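Local structure of aminotransferase (Psychrobacter arcticus 273-4, 3IF2) at residues 46-49 with 50-54; 90-93 with 94-98; 326-329 with 330-334. The protein binds pyridoxal 5'-phosphate and probably acts as an aminotransferase of the class I and II family, perhaps a valine-pyruvate transaminase. All coordinates share one frame; numbering follows the deposited sequence.

Interaction 1. Residues 46-49 with 50-54; sequences DAVN and ELFLE
The first turns of helix 46-60, an amphipathic helix at the subunit interface, bring Val48 and Phe52 together one turn apart. Their side chains run side by side and point the same way: CG1 of Val48 meets CE2 of the Phe52 ring at 3.2 Å and leans on CZ as well. The valine reaches the ring because CG1 stands anti to the backbone N (chi1 177°), which turns this methyl toward the next turn. The carbonyl O of Val48 lies over one face of the ring and also accepts the amide of Phe52, N to O 3.0 Å. Asn49 comes to the same ring obliquely, its OD1 3.9 Å from CD2 of Phe52, with amide and ring planes 43° apart. The backbone ladder continues with Glu50 N to Asp46 O and Leu53 N to Asn49 O, whereas Leu51 N to Ala47 O is weak at 3.4 Å. Val48, Leu51 and Phe52 are buried against helices 311-321 and 324-351; Asn49 is buried too and, like Phe52, packs on Ile73 of the second subunit. Asp46 and Glu50 stay exposed, their like charges not in contact (OD2 to OE2 5.6 Å), which would probably keep any repulsion modest.

Interaction 2. Residues 90-93 with 94-98; sequences DALV and GFFNR
The carbonyl O of Ala91 is gripped twice, by the amide of Phe95 (N to O 2.9 Å) and by a water (O to Ala91 O 2.8 Å, the water donating). The same water accepts from Arg98 NH1 and sits at the edge of the guanidinium, in its plane, so it bridges a main-chain carbonyl to a side chain almost two turns on. One face of the guanidinium rests over CA of Phe95, and NH2 forms a salt bridge with Asp323. On another side of the helix Leu92 and Phe96 point the same way, CD2 of the leucine 4.1 Å from CE2 of the ring. Leu92 O approaches the Phe96 ring obliquely, nearest CD2 at 3.1 Å, and receives the Phe96 amide in a nearly straight bond (N-H...O 176°). Val93 and Asn97 likewise lie alongside each other. With CG1 of Val93 anti to its amide nitrogen (chi1 166°), that methyl comes 3.5 Å from ND2 of Asn97, while OD1 of the asparagine accepts from the amide of Leu104. Phe95 packs on Val320 and Pro251, Phe96 meets the ring of Phe272, and Leu92 covers Ile109 and Ile286 on two antiparallel strands. This is an amphipathic helix laid on the mixed sheet, consistent with the large domain of a class I and II (fold-type I) aminotransferase.

Interaction 3. Residues 326-329 with 330-334; sequences KQLS and DNEIK
Lys326 and Asp330 form an i to i+4 salt bridge near the start of the long alpha helix 324-351, which widens just beyond into a pi-type turn at 330-333. Their side chains cross at a slant rather than running alongside each other. The lysine leaves the backbone with CG anti to N (chi1 -162°), runs out extended and bends only at its last torsion, which brings NZ to OD2 of Asp330 at 3.5 Å, a long salt bridge. The aspartate also lies close to the Lys326 carbonyl, whose O accepts the Asp330 amide, and its OD1 takes a weak hydrogen bond from Asn254. With an alanine here the ammonium of Lys326 is likely to lose its charge partner, its chain then free to swing. Asn331 holds CG anti to its own carbonyl carbon (chi1 -60°), which sets that atom 3.3 Å from Gln327 O. Leu328 and Ile333 share the buried side, where they meet only loosely, CG to CD1 4.5 Å apart, and Ile333 also rests against Ile255 and Ile277. Ser329 OG is hydrogen-bonded to Ile325 O, one turn back. In the pi-type turn Leu328 O accepts two amides: Glu332 N at 3.1 Å stands above the carbonyl plane, and Ile333 N at 3.2 Å lies in it. The wider spacing continues in the next bond, Lys334 N to Ser329 O at 2.9 Å, the donor again five residues on.

How the interactions relate
Along the chain the three contacts come in series, each within a single helix: interaction 1 on helix 46-60, interaction 2 on 86-100 and interaction 3 on 324-351. Interactions 1 and 3 touch, their centres 12 Å apart: Val48 CG2 lies 3.8 Å from Leu328 CD1, and Ala47 packs on Glu332. This touch packs helix 46-60, which meets the second subunit, against helix 324-351, whose Ile333 side chain lies about 7 Å from that of the cofactor-binding Lys276. Interaction 2 stands apart, its centre 23 Å from that of interaction 1 and 18 Å from that of interaction 3. Helix 311-321 is a shared neighbour of interactions 1 and 2.

Interaction 1. Residues 46-49 with 50-54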
ATOM      1  N   ASP A  46      18.641 -21.047  -0.620  1.00 35.01           N
ATOM      2  CA  ASP A  46      18.067 -22.183   0.158  1.00 34.90           C
ATOM      3  C   ASP A  46      18.149 -22.035   1.671  1.00 33.39           C
ATOM      4  O   ASP A  46      17.160 -22.310   2.361  1.00 33.68           O
ATOM      5  CB  ASP A  46      18.698 -23.537  -0.261  1.00 35.76           C
ATOM      6  CG  ASP A  46      18.355 -23.953  -1.709  1.00 36.99           C
ATOM      7  OD1 ASP A  46      17.368 -23.439  -2.278  1.00 38.53           O
ATOM      8  OD2 ASP A  46      19.072 -24.808  -2.281  1.00 36.89           O
ATOM      9  N   ALA A  47      19.300 -21.579   2.177  1.00 31.66           N
ATOM     10  CA  ALA A  47      19.499 -21.434   3.624  1.00 31.30           C
ATOM     11  C   ALA A  47      18.540 -20.403   4.219  1.00 31.60           C
ATOM     12  O   ALA A  47      18.089 -20.591   5.336  1.00 31.99           O
ATOM     13  CB  ALA A  47      20.933 -21.096   3.970  1.00 29.90           C
ATOM     14  N   VAL A  48      18.216 -19.355   3.449  1.00 30.98           N
ATOM     15  CA  VAL A  48      17.301 -18.299   3.862  1.00 31.08           C
ATOM     16  C   VAL A  48      15.858 -18.807   3.936  1.00 31.19           C
ATOM     17  O   VAL A  48      15.145 -18.531   4.894  1.00 29.99           O
ATOM     18  CB  VAL A  48      17.357 -17.052   2.899  1.00 31.05           C
ATOM     19  CG1 VAL A  48      16.339 -16.000   3.321  1.00 30.84           C
ATOM     20  CG2 VAL A  48      18.764 -16.439   2.859  1.00 30.05           C
ATOM     21  N   ASN A  49      15.438 -19.519   2.900  1.00 31.29           N
ATOM     22  CA  ASN A  49      14.100 -20.075   2.840  1.00 31.28           C
ATOM     23  C   ASN A  49      13.830 -21.166   3.875  1.00 33.32           C
ATOM     24  O   ASN A  49      12.684 -21.294   4.355  1.00 34.29           O
ATOM     25  CB  ASN A  49      13.792 -20.518   1.416  1.00 30.83           C
ATOM     26  CG  ASN A  49      13.689 -19.324   0.457  1.00 30.21           C
ATOM     27  OD1 ASN A  49      13.342 -18.220   0.868  1.00 27.49           O
ATOM     28  ND2 ASN A  49      14.008 -19.552  -0.817  1.00 29.72           N
ATOM     29  N   GLU A  50      14.859 -21.944   4.217  1.00 33.46           N
ATOM     30  CA  GLU A  50      14.754 -22.913   5.309  1.00 33.74           C
ATOM     31  C   GLU A  50      14.444 -22.213   6.632  1.00 32.98           C
ATOM     32  O   GLU A  50      13.577 -22.695   7.381  1.00 32.46           O
ATOM     33  CB  GLU A  50      16.035 -23.751   5.430  1.00 35.31           C
ATOM     34  CG  GLU A  50      16.093 -24.862   4.400  1.00 37.07           C
ATOM     35  CD  GLU A  50      17.496 -25.301   4.011  1.00 38.77           C
ATOM     36  OE1 GLU A  50      18.502 -24.920   4.663  1.00 38.88           O
ATOM     37  OE2 GLU A  50      17.574 -26.041   3.001  1.00 40.85           O
ATOM     38  N   LEU A  51      15.152 -21.111   6.925  1.00 31.74           N
ATOM     39  CA  LEU A  51      14.892 -20.346   8.157  1.00 32.52           C
ATOM     40  C   LEU A  51      13.487 -19.714   8.149  1.00 32.60           C
ATOM     41  O   LEU A  51      12.783 -19.735   9.166  1.00 32.63           O
ATOM     42  CB  LEU A  51      15.952 -19.275   8.397  1.00 33.11           C
ATOM     43  CG  LEU A  51      15.784 -18.319   9.602  1.00 33.47           C
ATOM     44  CD1 LEU A  51      15.485 -19.044  10.932  1.00 33.67           C
ATOM     45  CD2 LEU A  51      17.024 -17.448   9.710  1.00 33.31           C
ATOM     46  N   PHE A  52      13.111 -19.146   7.003  1.00 32.09           N
ATOM     47  CA  PHE A  52      11.789 -18.597   6.819  1.00 32.23           C
ATOM     48  C   PHE A  52      10.694 -19.647   6.996  1.00 31.72           C
ATOM     49  O   PHE A  52       9.711 -19.369   7.685  1.00 32.76           O
ATOM     50  CB  PHE A  52      11.628 -17.883   5.454  1.00 32.24           C
ATOM     51  CG  PHE A  52      12.416 -16.573   5.309  1.00 32.15           C
ATOM     52  CD1 PHE A  52      12.786 -15.764   6.416  1.00 31.44           C
ATOM     53  CD2 PHE A  52      12.675 -16.085   4.034  1.00 31.93           C
ATOM     54  CE1 PHE A  52      13.481 -14.570   6.237  1.00 31.38           C
ATOM     55  CE2 PHE A  52      13.359 -14.871   3.859  1.00 32.44           C
ATOM     56  CZ  PHE A  52      13.759 -14.115   4.971  1.00 31.63           C
ATOM     57  N   LEU A  53      10.867 -20.831   6.405  1.00 30.69           N
ATOM     58  CA  LEU A  53       9.861 -21.906   6.519  1.00 31.12           C
ATOM     59  C   LEU A  53       9.687 -22.358   7.957  1.00 31.56           C
ATOM     60  O   LEU A  53       8.565 -22.556   8.409  1.00 32.69           O
ATOM     61  CB  LEU A  53      10.201 -23.120   5.625  1.00 30.64           C
ATOM     62  CG  LEU A  53       9.129 -24.196   5.452  1.00 29.72           C
ATOM     63  CD1 LEU A  53       7.724 -23.590   5.177  1.00 28.84           C
ATOM     64  CD2 LEU A  53       9.545 -25.178   4.382  1.00 28.59           C
ATOM     65  N   GLU A  54      10.802 -22.487   8.672  1.00 32.20           N
ATOM     66  CA  GLU A  54      10.802 -22.823  10.108  1.00 32.92           C
ATOM     67  C   GLU A  54      10.026 -21.786  10.917  1.00 31.14           C
ATOM     68  O   GLU A  54       9.193 -22.142  11.748  1.00 31.13           O
ATOM     69  CB  GLU A  54      12.244 -22.949  10.626  1.00 33.98           C
ATOM     70  CG  GLU A  54      12.452 -22.990  12.147  1.00 35.08           C
ATOM     71  CD  GLU A  54      13.927 -22.976  12.477  1.00 37.03           C
ATOM     72  OE1 GLU A  54      14.617 -23.951  12.104  1.00 38.52           O
ATOM     73  OE2 GLU A  54      14.398 -21.988  13.084  1.00 38.42           O
TER

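Interaction 2. Residues 90-93 with 94-98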
ATOM      1  N   ASP A  90       8.520  -2.566  18.387  1.00 36.57           N
ATOM      2  CA  ASP A  90       9.217  -2.726  19.691  1.00 37.80           C
ATOM      3  C   ASP A  90      10.491  -3.559  19.539  1.00 37.45           C
ATOM      4  O   ASP A  90      11.524  -3.199  20.101  1.00 37.30           O
ATOM      5  CB  ASP A  90       8.331  -3.357  20.784  1.00 38.69           C
ATOM      6  CG  ASP A  90       7.174  -2.475  21.213  1.00 39.64           C
ATOM      7  OD1 ASP A  90       7.286  -1.223  21.255  1.00 40.83           O
ATOM      8  OD2 ASP A  90       6.128  -3.062  21.549  1.00 41.59           O
ATOM      9  N   ALA A  91      10.408  -4.649  18.770  1.00 37.38           N
ATOM     10  CA  ALA A  91      11.574  -5.498  18.467  1.00 37.30           C
ATOM     11  C   ALA A  91      12.682  -4.683  17.769  1.00 36.76           C
ATOM     12  O   ALA A  91      13.853  -4.754  18.163  1.00 35.86           O
ATOM     13  CB  ALA A  91      11.163  -6.678  17.604  1.00 37.39           C
ATOM     14  N   LEU A  92      12.274  -3.905  16.760  1.00 35.86           N
ATOM     15  CA  LEU A  92      13.174  -3.010  16.011  1.00 35.11           C
ATOM     16  C   LEU A  92      13.826  -1.944  16.907  1.00 35.02           C
ATOM     17  O   LEU A  92      15.028  -1.702  16.789  1.00 35.51           O
ATOM     18  CB  LEU A  92      12.451  -2.365  14.805  1.00 34.35           C
ATOM     19  CG  LEU A  92      12.110  -3.280  13.610  1.00 33.46           C
ATOM     20  CD1 LEU A  92      11.135  -2.593  12.653  1.00 31.94           C
ATOM     21  CD2 LEU A  92      13.386  -3.756  12.884  1.00 32.32           C
ATOM     22  N   VAL A  93      13.044  -1.349  17.812  1.00 34.82           N
ATOM     23  CA  VAL A  93      13.557  -0.384  18.805  1.00 34.42           C
ATOM     24  C   VAL A  93      14.693  -1.024  19.605  1.00 34.37           C
ATOM     25  O   VAL A  93      15.800  -0.490  19.651  1.00 34.11           O
ATOM     26  CB  VAL A  93      12.436   0.106  19.784  1.00 33.85           C
ATOM     27  CG1 VAL A  93      13.020   0.824  20.997  1.00 32.87           C
ATOM     28  CG2 VAL A  93      11.415   1.000  19.047  1.00 33.26           C
ATOM     29  N   GLY A  94      14.404  -2.175  20.216  1.00 34.64           N
ATOM     30  CA  GLY A  94      15.403  -2.927  20.987  1.00 33.65           C
ATOM     31  C   GLY A  94      16.652  -3.245  20.177  1.00 33.99           C
ATOM     32  O   GLY A  94      17.776  -2.971  20.615  1.00 33.94           O
ATOM     33  N   PHE A  95      16.431  -3.788  18.980  1.00 34.40           N
ATOM     34  CA  PHE A  95      17.484  -4.160  18.011  1.00 34.84           C
ATOM     35  C   PHE A  95      18.435  -3.006  17.623  1.00 36.26           C
ATOM     36  O   PHE A  95      19.668  -3.168  17.714  1.00 36.64           O
ATOM     37  CB  PHE A  95      16.823  -4.752  16.757  1.00 34.93           C
ATOM     38  CG  PHE A  95      17.782  -5.190  15.692  1.00 34.74           C
ATOM     39  CD1 PHE A  95      18.182  -4.299  14.693  1.00 35.01           C
ATOM     40  CD2 PHE A  95      18.272  -6.494  15.670  1.00 34.17           C
ATOM     41  CE1 PHE A  95      19.073  -4.686  13.710  1.00 34.88           C
ATOM     42  CE2 PHE A  95      19.158  -6.901  14.689  1.00 34.50           C
ATOM     43  CZ  PHE A  95      19.572  -5.987  13.708  1.00 34.90           C
ATOM     44  N   PHE A  96      17.880  -1.867  17.183  1.00 36.07           N
ATOM     45  CA  PHE A  96      18.711  -0.710  16.841  1.00 36.05           C
ATOM     46  C   PHE A  96      19.443  -0.128  18.057  1.00 36.99           C
ATOM     47  O   PHE A  96      20.620   0.268  17.939  1.00 38.01           O
ATOM     48  CB  PHE A  96      17.921   0.376  16.111  1.00 36.06           C
ATOM     49  CG  PHE A  96      17.495  -0.018  14.715  1.00 35.24           C
ATOM     50  CD1 PHE A  96      18.447  -0.291  13.737  1.00 34.60           C
ATOM     51  CD2 PHE A  96      16.149  -0.082  14.364  1.00 34.55           C
ATOM     52  CE1 PHE A  96      18.064  -0.656  12.449  1.00 34.60           C
ATOM     53  CE2 PHE A  96      15.771  -0.434  13.073  1.00 34.51           C
ATOM     54  CZ  PHE A  96      16.726  -0.716  12.114  1.00 33.96           C
ATOM     55  N   ASN A  97      18.766  -0.083  19.204  1.00 36.88           N
ATOM     56  CA  ASN A  97      19.383   0.401  20.457  1.00 37.92           C
ATOM     57  C   ASN A  97      20.516  -0.518  20.965  1.00 38.78           C
ATOM     58  O   ASN A  97      21.502  -0.020  21.482  1.00 38.76           O
ATOM     59  CB  ASN A  97      18.321   0.647  21.560  1.00 37.40           C
ATOM     60  CG  ASN A  97      17.451   1.873  21.292  1.00 36.97           C
ATOM     61  OD1 ASN A  97      17.840   2.791  20.580  1.00 37.35           O
ATOM     62  ND2 ASN A  97      16.278   1.898  21.886  1.00 36.79           N
ATOM     63  N   ARG A  98      20.354  -1.842  20.819  1.00 40.49           N
ATOM     64  CA  ARG A  98      21.405  -2.841  21.150  1.00 40.71           C
ATOM     65  C   ARG A  98      22.640  -2.639  20.297  1.00 41.01           C
ATOM     66  O   ARG A  98      23.753  -2.632  20.805  1.00 41.90           O
ATOM     67  CB  ARG A  98      20.967  -4.301  20.853  1.00 40.80           C
ATOM     68  CG  ARG A  98      20.092  -4.991  21.872  1.00 40.74           C
ATOM     69  CD  ARG A  98      20.107  -6.543  21.709  1.00 40.21           C
ATOM     70  NE  ARG A  98      19.598  -7.090  20.440  1.00 39.24           N
ATOM     71  CZ  ARG A  98      18.305  -7.204  20.096  1.00 38.74           C
ATOM     72  NH1 ARG A  98      17.314  -6.719  20.863  1.00 38.01           N
ATOM     73  NH2 ARG A  98      17.991  -7.768  18.926  1.00 39.04           N
TER
HETATM   74  O   HOH W   1      14.854  -6.896  19.597  1.00 28.98           O

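Interaction 3. Residues 326-329 with 330-334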
ATOM      1  N   LYS A 326      20.316 -10.652  11.376  1.00 38.08           N
ATOM      2  CA  LYS A 326      21.687 -10.193  11.149  1.00 38.65           C
ATOM      3  C   LYS A 326      22.618 -11.360  10.742  1.00 38.79           C
ATOM      4  O   LYS A 326      23.416 -11.225   9.802  1.00 37.91           O
ATOM      5  CB  LYS A 326      22.212  -9.489  12.412  1.00 39.87           C
ATOM      6  CG  LYS A 326      23.424  -8.613  12.199  1.00 41.69           C
ATOM      7  CD  LYS A 326      23.817  -7.845  13.483  1.00 42.98           C
ATOM      8  CE  LYS A 326      24.861  -6.743  13.221  1.00 43.61           C
ATOM      9  NZ  LYS A 326      26.058  -7.248  12.488  1.00 44.13           N
ATOM     10  N   GLN A 327      22.497 -12.503  11.426  1.00 39.23           N
ATOM     11  CA  GLN A 327      23.316 -13.693  11.117  1.00 40.45           C
ATOM     12  C   GLN A 327      22.991 -14.251   9.742  1.00 39.06           C
ATOM     13  O   GLN A 327      23.898 -14.631   8.990  1.00 39.63           O
ATOM     14  CB  GLN A 327      23.164 -14.788  12.162  1.00 43.16           C
ATOM     15  CG  GLN A 327      23.555 -14.360  13.562  1.00 45.93           C
ATOM     16  CD  GLN A 327      23.478 -15.510  14.540  1.00 48.63           C
ATOM     17  OE1 GLN A 327      24.336 -16.415  14.511  1.00 50.23           O
ATOM     18  NE2 GLN A 327      22.444 -15.495  15.418  1.00 49.92           N
ATOM     19  N   LEU A 328      21.706 -14.277   9.416  1.00 36.80           N
ATOM     20  CA  LEU A 328      21.238 -14.666   8.099  1.00 36.67           C
ATOM     21  C   LEU A 328      21.860 -13.756   6.991  1.00 36.69           C
ATOM     22  O   LEU A 328      22.305 -14.234   5.951  1.00 36.68           O
ATOM     23  CB  LEU A 328      19.718 -14.535   8.063  1.00 37.22           C
ATOM     24  CG  LEU A 328      18.965 -14.910   6.806  1.00 37.95           C
ATOM     25  CD1 LEU A 328      19.131 -16.415   6.630  1.00 38.44           C
ATOM     26  CD2 LEU A 328      17.499 -14.501   6.901  1.00 38.14           C
ATOM     27  N   SER A 329      21.879 -12.453   7.240  1.00 35.20           N
ATOM     28  CA  SER A 329      22.431 -11.480   6.301  1.00 34.90           C
ATOM     29  C   SER A 329      23.946 -11.633   6.096  1.00 34.48           C
ATOM     30  O   SER A 329      24.426 -11.663   4.965  1.00 33.06           O
ATOM     31  CB  SER A 329      22.146 -10.066   6.810  1.00 34.92           C
ATOM     32  OG  SER A 329      20.759  -9.838   6.880  1.00 34.22           O
ATOM     33  N   ASP A 330      24.667 -11.762   7.197  1.00 34.44           N
ATOM     34  CA  ASP A 330      26.117 -11.868   7.154  1.00 35.22           C
ATOM     35  C   ASP A 330      26.625 -13.212   6.656  1.00 34.68           C
ATOM     36  O   ASP A 330      27.599 -13.233   5.903  1.00 35.46           O
ATOM     37  CB  ASP A 330      26.734 -11.592   8.536  1.00 36.02           C
ATOM     38  CG  ASP A 330      26.394 -10.206   9.077  1.00 36.68           C
ATOM     39  OD1 ASP A 330      26.063  -9.306   8.295  1.00 37.36           O
ATOM     40  OD2 ASP A 330      26.467 -10.014  10.308  1.00 38.49           O
ATOM     41  N   ASN A 331      25.989 -14.308   7.067  1.00 33.86           N
ATOM     42  CA  ASN A 331      26.469 -15.667   6.718  1.00 33.81           C
ATOM     43  C   ASN A 331      25.975 -16.231   5.390  1.00 33.53           C
ATOM     44  O   ASN A 331      26.704 -16.999   4.759  1.00 32.55           O
ATOM     45  CB  ASN A 331      26.127 -16.686   7.836  1.00 34.20           C
ATOM     46  CG  ASN A 331      26.750 -16.324   9.193  1.00 34.47           C
ATOM     47  OD1 ASN A 331      27.704 -15.552   9.265  1.00 35.48           O
ATOM     48  ND2 ASN A 331      26.215 -16.893  10.263  1.00 34.98           N
ATOM     49  N   GLU A 332      24.762 -15.846   4.964  1.00 33.35           N
ATOM     50  CA  GLU A 332      24.135 -16.437   3.784  1.00 32.60           C
ATOM     51  C   GLU A 332      23.925 -15.444   2.652  1.00 32.94           C
ATOM     52  O   GLU A 332      24.428 -15.672   1.549  1.00 34.45           O
ATOM     53  CB  GLU A 332      22.805 -17.090   4.173  1.00 32.67           C
ATOM     54  CG  GLU A 332      22.824 -18.007   5.407  1.00 32.39           C
ATOM     55  CD  GLU A 332      23.724 -19.249   5.281  1.00 33.00           C
ATOM     56  OE1 GLU A 332      24.025 -19.708   4.152  1.00 31.65           O
ATOM     57  OE2 GLU A 332      24.117 -19.784   6.348  1.00 34.23           O
ATOM     58  N   ILE A 333      23.243 -14.326   2.919  1.00 32.24           N
ATOM     59  CA  ILE A 333      22.910 -13.358   1.862  1.00 30.70           C
ATOM     60  C   ILE A 333      24.154 -12.645   1.289  1.00 31.50           C
ATOM     61  O   ILE A 333      24.416 -12.741   0.085  1.00 30.37           O
ATOM     62  CB  ILE A 333      21.876 -12.321   2.323  1.00 29.85           C
ATOM     63  CG1 ILE A 333      20.573 -12.986   2.799  1.00 29.09           C
ATOM     64  CG2 ILE A 333      21.562 -11.331   1.166  1.00 29.23           C
ATOM     65  CD1 ILE A 333      19.589 -12.036   3.407  1.00 27.79           C
ATOM     66  N   LYS A 334      24.910 -11.954   2.152  1.00 32.44           N
ATOM     67  CA  LYS A 334      26.123 -11.197   1.730  1.00 33.51           C
ATOM     68  C   LYS A 334      27.125 -12.045   0.937  1.00 33.93           C
ATOM     69  O   LYS A 334      27.522 -11.625  -0.154  1.00 35.57           O
ATOM     70  CB  LYS A 334      26.782 -10.478   2.918  1.00 34.63           C
ATOM     71  CG  LYS A 334      28.122  -9.713   2.692  1.00 35.65           C
ATOM     72  CD  LYS A 334      28.478  -9.010   4.045  1.00 36.27           C
ATOM     73  CE  LYS A 334      29.871  -8.360   4.159  1.00 37.32           C
ATOM     74  NZ  LYS A 334      30.003  -7.489   5.427  1.00 37.00           N
TER